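Local coordinates for protein arginine kinase (Anthopleura japonica, PDB 4RF7) that catalyses the reversible transfer of phosphate from ATP to L-arginine, giving N(omega)-phospho-L-arginine and ADP, at residues V512-S517 with N610-Q615; V486-K491 with L587-M592; M240-D245 with N560-E565. All coordinates share one frame; numbering follows the deposited sequence.

Contact 1. Residues V512-S517 with N610-Q615; sequences VGVLSS and NEIDKQ. With ARG (arginine), chain I.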
loop_
_atom_site.group_PDB
_atom_site.type_symbol
_atom_site.label_atom_id
_atom_site.label_comp_id
_atom_site.label_asym_id
_atom_site.label_seq_id
_atom_site.Cartn_x
_atom_site.Cartn_y
_atom_site.Cartn_z
ATOM N N VAL A 512 15.550 5.525 -8.281
ATOM C CA VAL A 512 16.435 5.631 -7.118
ATOM C C VAL A 512 17.834 5.119 -7.456
ATOM O O VAL A 512 18.832 5.698 -7.023
ATOM C CB VAL A 512 15.874 4.890 -5.886
ATOM C CG1 VAL A 512 16.908 4.843 -4.760
ATOM C CG2 VAL A 512 14.608 5.568 -5.400
ATOM N N GLY A 513 17.900 4.051 -8.248
ATOM C CA GLY A 513 19.173 3.514 -8.700
ATOM C C GLY A 513 19.992 4.548 -9.453
ATOM O O GLY A 513 21.199 4.675 -9.232
ATOM N N VAL A 514 19.335 5.291 -10.340
ATOM C CA VAL A 514 19.998 6.350 -11.092
ATOM C C VAL A 514 20.389 7.520 -10.186
ATOM O O VAL A 514 21.524 7.994 -10.234
ATOM C CB VAL A 514 19.117 6.853 -12.252
ATOM C CG1 VAL A 514 19.774 8.029 -12.954
ATOM C CG2 VAL A 514 18.854 5.735 -13.245
ATOM N N LEU A 515 19.450 7.972 -9.358
ATOM C CA LEU A 515 19.678 9.117 -8.477
ATOM C C LEU A 515 20.795 8.871 -7.460
ATOM O O LEU A 515 21.503 9.802 -7.074
ATOM C CB LEU A 515 18.384 9.519 -7.760
ATOM C CG LEU A 515 17.192 9.925 -8.630
ATOM C CD1 LEU A 515 16.019 10.386 -7.780
ATOM C CD2 LEU A 515 17.591 11.010 -9.614
ATOM N N SER A 516 20.950 7.620 -7.035
ATOM C CA SER A 516 21.984 7.264 -6.065
ATOM C C SER A 516 23.379 7.358 -6.681
ATOM O O SER A 516 24.370 7.520 -5.968
ATOM C CB SER A 516 21.746 5.855 -5.510
ATOM O OG SER A 516 22.238 4.866 -6.398
ATOM N N SER A 517 23.450 7.262 -8.007
ATOM C CA SER A 517 24.729 7.297 -8.711
ATOM C C SER A 517 25.110 8.719 -9.110
ATOM O O SER A 517 26.170 8.942 -9.698
ATOM C CB SER A 517 24.685 6.409 -9.958
ATOM O OG SER A 517 24.071 7.086 -11.045
ATOM N N ASN A 610 19.235 14.984 -18.272
ATOM C CA ASN A 610 19.901 14.283 -19.369
ATOM C C ASN A 610 20.514 12.949 -18.943
ATOM O O ASN A 610 20.524 11.984 -19.713
ATOM C CB ASN A 610 20.958 15.173 -20.029
ATOM C CG ASN A 610 20.342 16.300 -20.834
ATOM O OD1 ASN A 610 19.199 16.199 -21.281
ATOM N ND2 ASN A 610 21.098 17.382 -21.029
ATOM N N GLU A 611 21.026 12.900 -17.718
ATOM C CA GLU A 611 21.625 11.676 -17.190
ATOM C C GLU A 611 20.565 10.613 -16.909
ATOM O O GLU A 611 20.732 9.445 -17.267
ATOM C CB GLU A 611 22.429 11.971 -15.920
ATOM C CG GLU A 611 23.083 10.747 -15.303
ATOM C CD GLU A 611 24.093 10.089 -16.230
ATOM O OE1 GLU A 611 24.615 10.773 -17.138
ATOM O OE2 GLU A 611 24.372 8.885 -16.045
ATOM N N ILE A 612 19.476 11.028 -16.265
ATOM C CA ILE A 612 18.329 10.151 -16.043
ATOM C C ILE A 612 17.786 9.671 -17.386
ATOM O O ILE A 612 17.433 8.500 -17.543
ATOM C CB ILE A 612 17.212 10.875 -15.265
ATOM C CG1 ILE A 612 17.678 11.212 -13.845
ATOM C CG2 ILE A 612 15.948 10.030 -15.212
ATOM C CD1 ILE A 612 16.692 12.055 -13.055
ATOM N N ASP A 613 17.729 10.585 -18.349
ATOM C CA ASP A 613 17.271 10.267 -19.695
ATOM C C ASP A 613 18.128 9.157 -20.303
ATOM O O ASP A 613 17.609 8.128 -20.742
ATOM C CB ASP A 613 17.332 11.516 -20.577
ATOM C CG ASP A 613 16.550 11.362 -21.865
ATOM O OD1 ASP A 613 16.080 10.240 -22.149
ATOM O OD2 ASP A 613 16.414 12.364 -22.597
ATOM N N LYS A 614 19.442 9.371 -20.311
ATOM C CA LYS A 614 20.397 8.402 -20.846
ATOM C C LYS A 614 20.242 7.012 -20.229
ATOM O O LYS A 614 20.327 6.001 -20.930
ATOM C CB LYS A 614 21.826 8.906 -20.630
ATOM C CG LYS A 614 22.912 7.911 -21.015
ATOM C CD LYS A 614 24.295 8.456 -20.673
ATOM C CE LYS A 614 25.404 7.509 -21.118
ATOM N NZ LYS A 614 26.758 8.025 -20.760
ATOM N N GLN A 615 20.006 6.965 -18.922
ATOM C CA GLN A 615 19.936 5.688 -18.212
ATOM C C GLN A 615 18.581 4.987 -18.339
ATOM O O GLN A 615 18.520 3.758 -18.393
ATOM C CB GLN A 615 20.296 5.867 -16.731
ATOM C CG GLN A 615 21.772 6.168 -16.463
ATOM C CD GLN A 615 22.174 5.894 -15.022
ATOM O OE1 GLN A 615 21.809 4.868 -14.447
ATOM N NE2 GLN A 615 22.932 6.814 -14.431
HETATM N N ARG I . 15.272 9.087 -27.121
HETATM C CA ARG I . 15.060 7.807 -26.458
HETATM C C ARG I . 13.797 7.111 -26.954
HETATM O O ARG I . 13.655 5.894 -26.842
HETATM C CB ARG I . 14.974 7.988 -24.946
HETATM C CG ARG I . 13.627 8.493 -24.481
HETATM C CD ARG I . 13.667 9.955 -24.100
HETATM N NE ARG I . 13.876 10.838 -25.240
HETATM C CZ ARG I . 14.199 12.122 -25.134
HETATM N NH1 ARG I . 14.371 12.857 -26.222
HETATM N NH2 ARG I . 14.354 12.667 -23.939
HETATM O OXT ARG I . 12.882 7.746 -27.473
#

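Contact 2. Residues V486-K491 with L587-M592; sequences VARNVK and LRIISM. With ARG (arginine), chain I.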
loop_
_atom_site.group_PDB
_atom_site.type_symbol
_atom_site.label_atom_id
_atom_site.label_comp_id
_atom_site.label_asym_id
_atom_site.label_seq_id
_atom_site.Cartn_x
_atom_site.Cartn_y
_atom_site.Cartn_z
ATOM N N VAL A 486 10.592 20.266 -14.284
ATOM C CA VAL A 486 10.116 19.502 -15.433
ATOM C C VAL A 486 9.429 18.228 -14.954
ATOM O O VAL A 486 9.912 17.552 -14.042
ATOM C CB VAL A 486 11.238 19.157 -16.446
ATOM C CG1 VAL A 486 11.620 20.378 -17.269
ATOM C CG2 VAL A 486 12.456 18.581 -15.734
ATOM N N ALA A 487 8.280 17.927 -15.550
ATOM C CA ALA A 487 7.609 16.659 -15.304
ATOM C C ALA A 487 8.055 15.676 -16.383
ATOM O O ALA A 487 8.163 16.037 -17.558
ATOM C CB ALA A 487 6.102 16.833 -15.323
ATOM N N ARG A 488 8.336 14.441 -15.981
ATOM C CA ARG A 488 8.772 13.412 -16.915
ATOM C C ARG A 488 8.179 12.070 -16.522
ATOM O O ARG A 488 7.879 11.831 -15.347
ATOM C CB ARG A 488 10.301 13.306 -16.928
ATOM C CG ARG A 488 11.043 14.498 -17.522
ATOM C CD ARG A 488 10.806 14.620 -19.019
ATOM N NE ARG A 488 11.648 15.647 -19.626
ATOM C CZ ARG A 488 11.281 16.912 -19.794
ATOM N NH1 ARG A 488 10.075 17.312 -19.409
ATOM N NH2 ARG A 488 12.114 17.776 -20.357
ATOM N N ASN A 489 8.018 11.192 -17.503
ATOM C CA ASN A 489 7.586 9.835 -17.218
ATOM C C ASN A 489 8.532 8.824 -17.859
ATOM O O ASN A 489 9.009 9.040 -18.974
ATOM C CB ASN A 489 6.141 9.627 -17.661
ATOM C CG ASN A 489 5.157 10.369 -16.777
ATOM O OD1 ASN A 489 4.783 9.886 -15.706
ATOM N ND2 ASN A 489 4.744 11.556 -17.214
ATOM N N VAL A 490 8.820 7.739 -17.143
ATOM C CA VAL A 490 9.820 6.769 -17.592
ATOM C C VAL A 490 9.326 5.937 -18.774
ATOM O O VAL A 490 8.211 5.411 -18.755
ATOM C CB VAL A 490 10.268 5.852 -16.446
ATOM C CG1 VAL A 490 11.338 4.873 -16.923
ATOM C CG2 VAL A 490 10.795 6.681 -15.288
ATOM N N LYS A 491 10.162 5.823 -19.804
ATOM C CA LYS A 491 9.802 5.066 -21.001
ATOM C C LYS A 491 9.641 3.575 -20.690
ATOM O O LYS A 491 10.354 3.030 -19.845
ATOM C CB LYS A 491 10.862 5.259 -22.092
ATOM C CG LYS A 491 10.440 4.711 -23.449
ATOM C CD LYS A 491 11.515 4.892 -24.513
ATOM C CE LYS A 491 11.023 4.322 -25.830
ATOM N NZ LYS A 491 12.100 4.201 -26.843
ATOM N N LEU A 587 8.064 11.219 -12.489
ATOM C CA LEU A 587 9.202 12.057 -12.133
ATOM C C LEU A 587 8.813 13.525 -12.143
ATOM O O LEU A 587 8.357 14.045 -13.169
ATOM C CB LEU A 587 10.358 11.833 -13.112
ATOM C CG LEU A 587 11.164 10.546 -12.974
ATOM C CD1 LEU A 587 12.002 10.306 -14.216
ATOM C CD2 LEU A 587 12.055 10.638 -11.753
ATOM N N ARG A 588 8.969 14.192 -11.004
ATOM C CA ARG A 588 8.960 15.647 -11.009
ATOM C C ARG A 588 10.333 16.148 -10.587
ATOM O O ARG A 588 10.758 15.968 -9.440
ATOM C CB ARG A 588 7.872 16.243 -10.118
ATOM C CG ARG A 588 7.657 17.717 -10.439
ATOM C CD ARG A 588 6.972 18.481 -9.331
ATOM N NE ARG A 588 5.530 18.550 -9.529
ATOM C CZ ARG A 588 4.712 19.283 -8.782
ATOM N NH1 ARG A 588 3.411 19.286 -9.032
ATOM N NH2 ARG A 588 5.195 20.013 -7.789
ATOM N N ILE A 589 11.023 16.775 -11.533
ATOM C CA ILE A 589 12.410 17.160 -11.343
ATOM C C ILE A 589 12.521 18.678 -11.222
ATOM O O ILE A 589 12.083 19.418 -12.107
ATOM C CB ILE A 589 13.276 16.621 -12.493
ATOM C CG1 ILE A 589 12.936 15.151 -12.750
ATOM C CG2 ILE A 589 14.754 16.784 -12.183
ATOM C CD1 ILE A 589 13.645 14.541 -13.947
ATOM N N ILE A 590 13.109 19.133 -10.118
ATOM C CA ILE A 590 13.122 20.551 -9.779
ATOM C C ILE A 590 14.533 21.052 -9.478
ATOM O O ILE A 590 15.251 20.466 -8.663
ATOM C CB ILE A 590 12.213 20.826 -8.560
ATOM C CG1 ILE A 590 10.763 20.470 -8.888
ATOM C CG2 ILE A 590 12.318 22.278 -8.111
ATOM C CD1 ILE A 590 9.973 19.998 -7.694
ATOM N N SER A 591 14.925 22.133 -10.145
ATOM C CA SER A 591 16.188 22.800 -9.853
ATOM C C SER A 591 15.858 24.196 -9.343
ATOM O O SER A 591 14.934 24.843 -9.841
ATOM C CB SER A 591 17.073 22.868 -11.099
ATOM O OG SER A 591 18.359 23.379 -10.792
ATOM N N MET A 592 16.605 24.660 -8.346
ATOM C CA MET A 592 16.214 25.857 -7.615
ATOM C C MET A 592 17.404 26.487 -6.899
ATOM O O MET A 592 18.249 25.786 -6.347
ATOM C CB MET A 592 15.132 25.490 -6.598
ATOM C CG MET A 592 15.469 24.233 -5.807
ATOM S SD MET A 592 14.120 23.618 -4.784
ATOM C CE MET A 592 14.885 22.141 -4.115
HETATM N N ARG I . 15.272 9.087 -27.121
HETATM C CA ARG I . 15.060 7.807 -26.458
HETATM C C ARG I . 13.797 7.111 -26.954
HETATM O O ARG I . 13.655 5.894 -26.842
HETATM C CB ARG I . 14.974 7.988 -24.946
HETATM C CG ARG I . 13.627 8.493 -24.481
HETATM C CD ARG I . 13.667 9.955 -24.100
HETATM N NE ARG I . 13.876 10.838 -25.240
HETATM C CZ ARG I . 14.199 12.122 -25.134
HETATM N NH1 ARG I . 14.371 12.857 -26.222
HETATM N NH2 ARG I . 14.354 12.667 -23.939
HETATM O OXT ARG I . 12.882 7.746 -27.473
#

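Contact 3. Residues M240-D245 with N560-E565; sequences MEKGSD and NKLWPE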
loop_
_atom_site.group_PDB
_atom_site.type_symbol
_atom_site.label_atom_id
_atom_site.label_comp_id
_atom_site.label_asym_id
_atom_site.label_seq_id
_atom_site.Cartn_x
_atom_site.Cartn_y
_atom_site.Cartn_z
ATOM N N MET A 240 2.396 -11.154 3.421
ATOM C CA MET A 240 1.424 -10.123 3.071
ATOM C C MET A 240 2.034 -9.097 2.134
ATOM O O MET A 240 3.255 -8.940 2.086
ATOM C CB MET A 240 0.902 -9.430 4.333
ATOM C CG MET A 240 1.933 -8.571 5.063
ATOM S SD MET A 240 3.309 -9.542 5.707
ATOM C CE MET A 240 4.347 -8.264 6.428
ATOM N N GLU A 241 1.180 -8.405 1.387
ATOM C CA GLU A 241 1.623 -7.314 0.527
ATOM C C GLU A 241 0.413 -6.575 -0.031
ATOM O O GLU A 241 -0.701 -7.110 -0.029
ATOM C CB GLU A 241 2.491 -7.838 -0.621
ATOM C CG GLU A 241 1.761 -8.736 -1.608
ATOM C CD GLU A 241 2.711 -9.432 -2.565
ATOM O OE1 GLU A 241 2.351 -9.616 -3.749
ATOM O OE2 GLU A 241 3.818 -9.805 -2.126
ATOM N N LYS A 242 0.633 -5.345 -0.489
ATOM C CA LYS A 242 -0.402 -4.590 -1.192
ATOM C C LYS A 242 -0.699 -5.251 -2.530
ATOM O O LYS A 242 0.111 -6.034 -3.040
ATOM C CB LYS A 242 0.038 -3.140 -1.424
ATOM C CG LYS A 242 0.096 -2.287 -0.160
ATOM C CD LYS A 242 0.402 -0.830 -0.488
ATOM C CE LYS A 242 0.350 0.037 0.764
ATOM N NZ LYS A 242 -0.932 -0.117 1.502
ATOM N N GLY A 243 -1.851 -4.930 -3.108
ATOM C CA GLY A 243 -2.223 -5.526 -4.378
ATOM C C GLY A 243 -2.911 -6.866 -4.206
ATOM O O GLY A 243 -3.363 -7.205 -3.109
ATOM N N SER A 244 -2.962 -7.644 -5.284
ATOM C CA SER A 244 -3.877 -8.780 -5.367
ATOM C C SER A 244 -3.225 -10.147 -5.545
ATOM O O SER A 244 -3.927 -11.155 -5.600
ATOM C CB SER A 244 -4.842 -8.554 -6.531
ATOM O OG SER A 244 -4.136 -8.487 -7.761
ATOM N N ASP A 245 -1.900 -10.190 -5.656
ATOM C CA ASP A 245 -1.224 -11.431 -6.034
ATOM C C ASP A 245 -1.177 -12.471 -4.908
ATOM O O ASP A 245 -0.123 -12.698 -4.311
ATOM C CB ASP A 245 0.192 -11.127 -6.521
ATOM C CG ASP A 245 0.730 -12.195 -7.446
ATOM O OD1 ASP A 245 0.103 -13.271 -7.553
ATOM O OD2 ASP A 245 1.789 -11.960 -8.058
ATOM N N ASN A 560 -3.846 7.946 -7.131
ATOM C CA ASN A 560 -3.524 7.659 -5.730
ATOM C C ASN A 560 -3.393 6.179 -5.358
ATOM O O ASN A 560 -3.191 5.860 -4.182
ATOM C CB ASN A 560 -4.553 8.313 -4.799
ATOM C CG ASN A 560 -4.432 9.826 -4.755
ATOM O OD1 ASN A 560 -3.387 10.392 -5.082
ATOM N ND2 ASN A 560 -5.509 10.491 -4.335
ATOM N N LYS A 561 -3.504 5.290 -6.344
ATOM C CA LYS A 561 -3.521 3.844 -6.091
ATOM C C LYS A 561 -2.374 3.348 -5.210
ATOM O O LYS A 561 -1.200 3.616 -5.494
ATOM C CB LYS A 561 -3.529 3.055 -7.407
ATOM C CG LYS A 561 -4.794 3.235 -8.244
ATOM C CD LYS A 561 -4.967 2.083 -9.233
ATOM C CE LYS A 561 -5.965 2.428 -10.331
ATOM N NZ LYS A 561 -5.343 3.259 -11.392
ATOM N N LEU A 562 -2.735 2.637 -4.140
ATOM C CA LEU A 562 -1.770 1.992 -3.241
ATOM C C LEU A 562 -0.855 2.973 -2.499
ATOM O O LEU A 562 0.272 2.620 -2.139
ATOM C CB LEU A 562 -0.931 0.954 -3.999
ATOM C CG LEU A 562 -1.696 -0.167 -4.708
ATOM C CD1 LEU A 562 -0.732 -1.160 -5.345
ATOM C CD2 LEU A 562 -2.633 -0.874 -3.742
ATOM N N TRP A 563 -1.345 4.189 -2.260
ATOM C CA TRP A 563 -0.578 5.201 -1.538
ATOM C C TRP A 563 -0.103 4.665 -0.185
ATOM O O TRP A 563 -0.871 4.015 0.526
ATOM C CB TRP A 563 -1.427 6.459 -1.327
ATOM C CG TRP A 563 -0.600 7.656 -0.994
ATOM C CD1 TRP A 563 -0.242 8.097 0.254
ATOM C CD2 TRP A 563 -0.004 8.566 -1.926
ATOM N NE1 TRP A 563 0.534 9.227 0.146
ATOM C CE2 TRP A 563 0.694 9.530 -1.178
ATOM C CE3 TRP A 563 -0.000 8.650 -3.320
ATOM C CZ2 TRP A 563 1.394 10.574 -1.787
ATOM C CZ3 TRP A 563 0.690 9.684 -3.918
ATOM C CH2 TRP A 563 1.376 10.633 -3.155
ATOM N N PRO A 564 1.162 4.934 0.184
ATOM C CA PRO A 564 2.189 5.700 -0.530
ATOM C C PRO A 564 3.233 4.810 -1.190
ATOM O O PRO A 564 4.352 5.276 -1.438
ATOM C CB PRO A 564 2.864 6.454 0.606
ATOM C CG PRO A 564 2.870 5.421 1.727
ATOM C CD PRO A 564 1.614 4.579 1.543
ATOM N N GLU A 565 2.886 3.554 -1.456
ATOM C CA GLU A 565 3.843 2.604 -2.027
ATOM C C GLU A 565 4.450 3.095 -3.338
ATOM O O GLU A 565 3.731 3.481 -4.259
ATOM C CB GLU A 565 3.190 1.237 -2.249
ATOM C CG GLU A 565 4.113 0.220 -2.912
ATOM C CD GLU A 565 3.496 -1.159 -3.007
ATOM O OE1 GLU A 565 2.837 -1.443 -4.028
ATOM O OE2 GLU A 565 3.677 -1.959 -2.063
HETATM O O HOH W 1 -1.294 2.446 2.714
HETATM O O HOH W 2 3.605 -4.308 0.352
#

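Contact 1. Residues V512-S517 with N610-Q615
Val-514 and Ile-612 face each other where two helices pack; their CA atoms, the nearest pair, are 6.5 Å apart. The helix segments run 10.2 Å apart at their axes, with 131° between their directions.

The apolar part has two branches. Val-514 CG1 meets Ile-612 CG1 at 3.9 Å. Nearer the sheet, Leu-515 CD2 meets Ile-612 CD1 at 3.7 Å. Leu-515 starts out facing away from the other helix, but its methyl end swings back to close this second point.

The amide part is an aliphatic cover on a flat group. The side chain of Gln-615 reaches toward Val-514 as an extended arm. Both methyls of Val-514 then sit against the amide, with CG2 3.3 Å from Gln-615 OE1. The amide is held from its own helix: Gln-615 NE2 donates to Glu-611 OE2 (3.0 Å, 159°), nearly in the amide plane and on the anti lone pair of that oxygen. This helps fix the rotation of the amide.

No hydrogen bond joins the two segments. Ser-517 OG turns back on its own chain and donates to Val-514 O at 2.8 Å, an oxygen that Ser-517 N also uses. On another side of the second helix, Asp-613 OD2 lies by NH2 of a bound arginine, at a doubtfully short hydrogen-bond distance; the ligand is also hydrogen-bonded to Tyr-626 OH.

Ile-612 also rests on Leu-587 and Ile-589, and Leu-515 on Val-579. Two neighbouring helices laid on one antiparallel sheet in this way belong to the C-terminal catalytic domain of phosphagen kinases.

Contact 2. Residues V486-K491 with L587-M592
Arg-488 pairs with Leu-587 across two antiparallel strands. Arg-488 N donates to Leu-587 O at 2.8 Å, and Leu-587 N returns a more bent bond to Arg-488 O (134°). Val-486 and Ile-589 form the next hydrogen-bonded pair, also with two backbone bonds. Between them lies the non-hydrogen-bonded pair Ala-487 and Arg-588, where Ala-487 CA makes a CH...O contact with Leu-587 O.

The side chain of Arg-488 starts on the same face as Leu-587. Its CB lies 4.1 Å from Leu-587 CB. Its CG comes to 4.4 Å from Ile-589 CD1. The chain then bends (chi2 -68°), and the guanidinium leads away from the partner strand. NH1 folds back to Ala-487 O at 3.0 Å, from above that carbonyl plane, and also bonds Thr-636 O. NH2 forms a salt bridge with Glu-696, which probably offsets the charge of this buried side chain. Tyr-626 adds a cation-pi contact.

Apolar side chains complete the contact. Val-486 CG2 is 3.9 Å from Ile-589 CB, and Val-490 CG2 is 4.0 Å from Leu-587 CD1.

Helix 598-616 packs on the face that carries Val-486 and Ile-589, through Leu-605 and Val-609. In the sheet, strand 577-581 flanks strand 587-594, and strand 638-645 flanks strand 479-488.

Contact 3. Residues M240-D245 with N560-E565
The carboxylate of Glu-565 lies against the methylene chain of Lys-242. Lys-242 CD is 3.8 Å from Glu-565 OE2, and Lys-242 CB stands 3.9 Å from the same oxygen. The two side chains slide past each other in opposite directions. OE1 forms a salt bridge with Arg-501. OE2 has a weak, long link through one water to Lys-242 N. Trp-563 takes part through its backbone carbonyl, not its indole.

The ammonium group does not meet the carboxylate. Lys-242 bends at its last torsion (chi4 -53°), and NZ stays 6.1 Å from Glu-565 OE2. NZ instead gives a bond to a second water at 2.9 Å, and this water donates to Trp-563 O. Any charge attraction is therefore probably modest. On the way, Lys-242 CD passes 3.8 Å from Leu-562 O.

Leu-562 CD2 lies 4.2 Å from the backbone N of Gly-243, a loose van der Waals contact. Leu-562 occupies the third place of a type II turn from Asn-560 to Trp-563, with positive phi. Glu-565 N then bonds Leu-562 O across the cis peptide before Pro-564, as in a type VI turn.

No hydrogen bond joins the segments directly. This is a small, partly water-bridged interface between the two catalytic repeats of one chain. On the first-repeat side it is close to the nucleotide site: the side chain of Lys-242 is about 5 Å from that of Ser-129, a predicted ATP-binding residue.

How the contacts relate
Along the chain the segments come in the order 240-245, 486-491, 512-517, 560-565, 587-592, 610-615, so every pair of contacts interleaves. Contacts 1 and 2 both lie in the second repeat, with centres 12 Å apart. They share a layer: strands 479-488 and 587-594 are neighbours in the sheet, and helices 501-516 and 598-616, which follow them in sequence, pack on it. Ile-612 of contact 1 packs on the strand 587-594 of contact 2. Contact 3 is 25 Å from contact 1 and 23 Å from contact 2, centre to centre. It lies near the middle of the molecule, where the repeats of this two-repeat kinase meet.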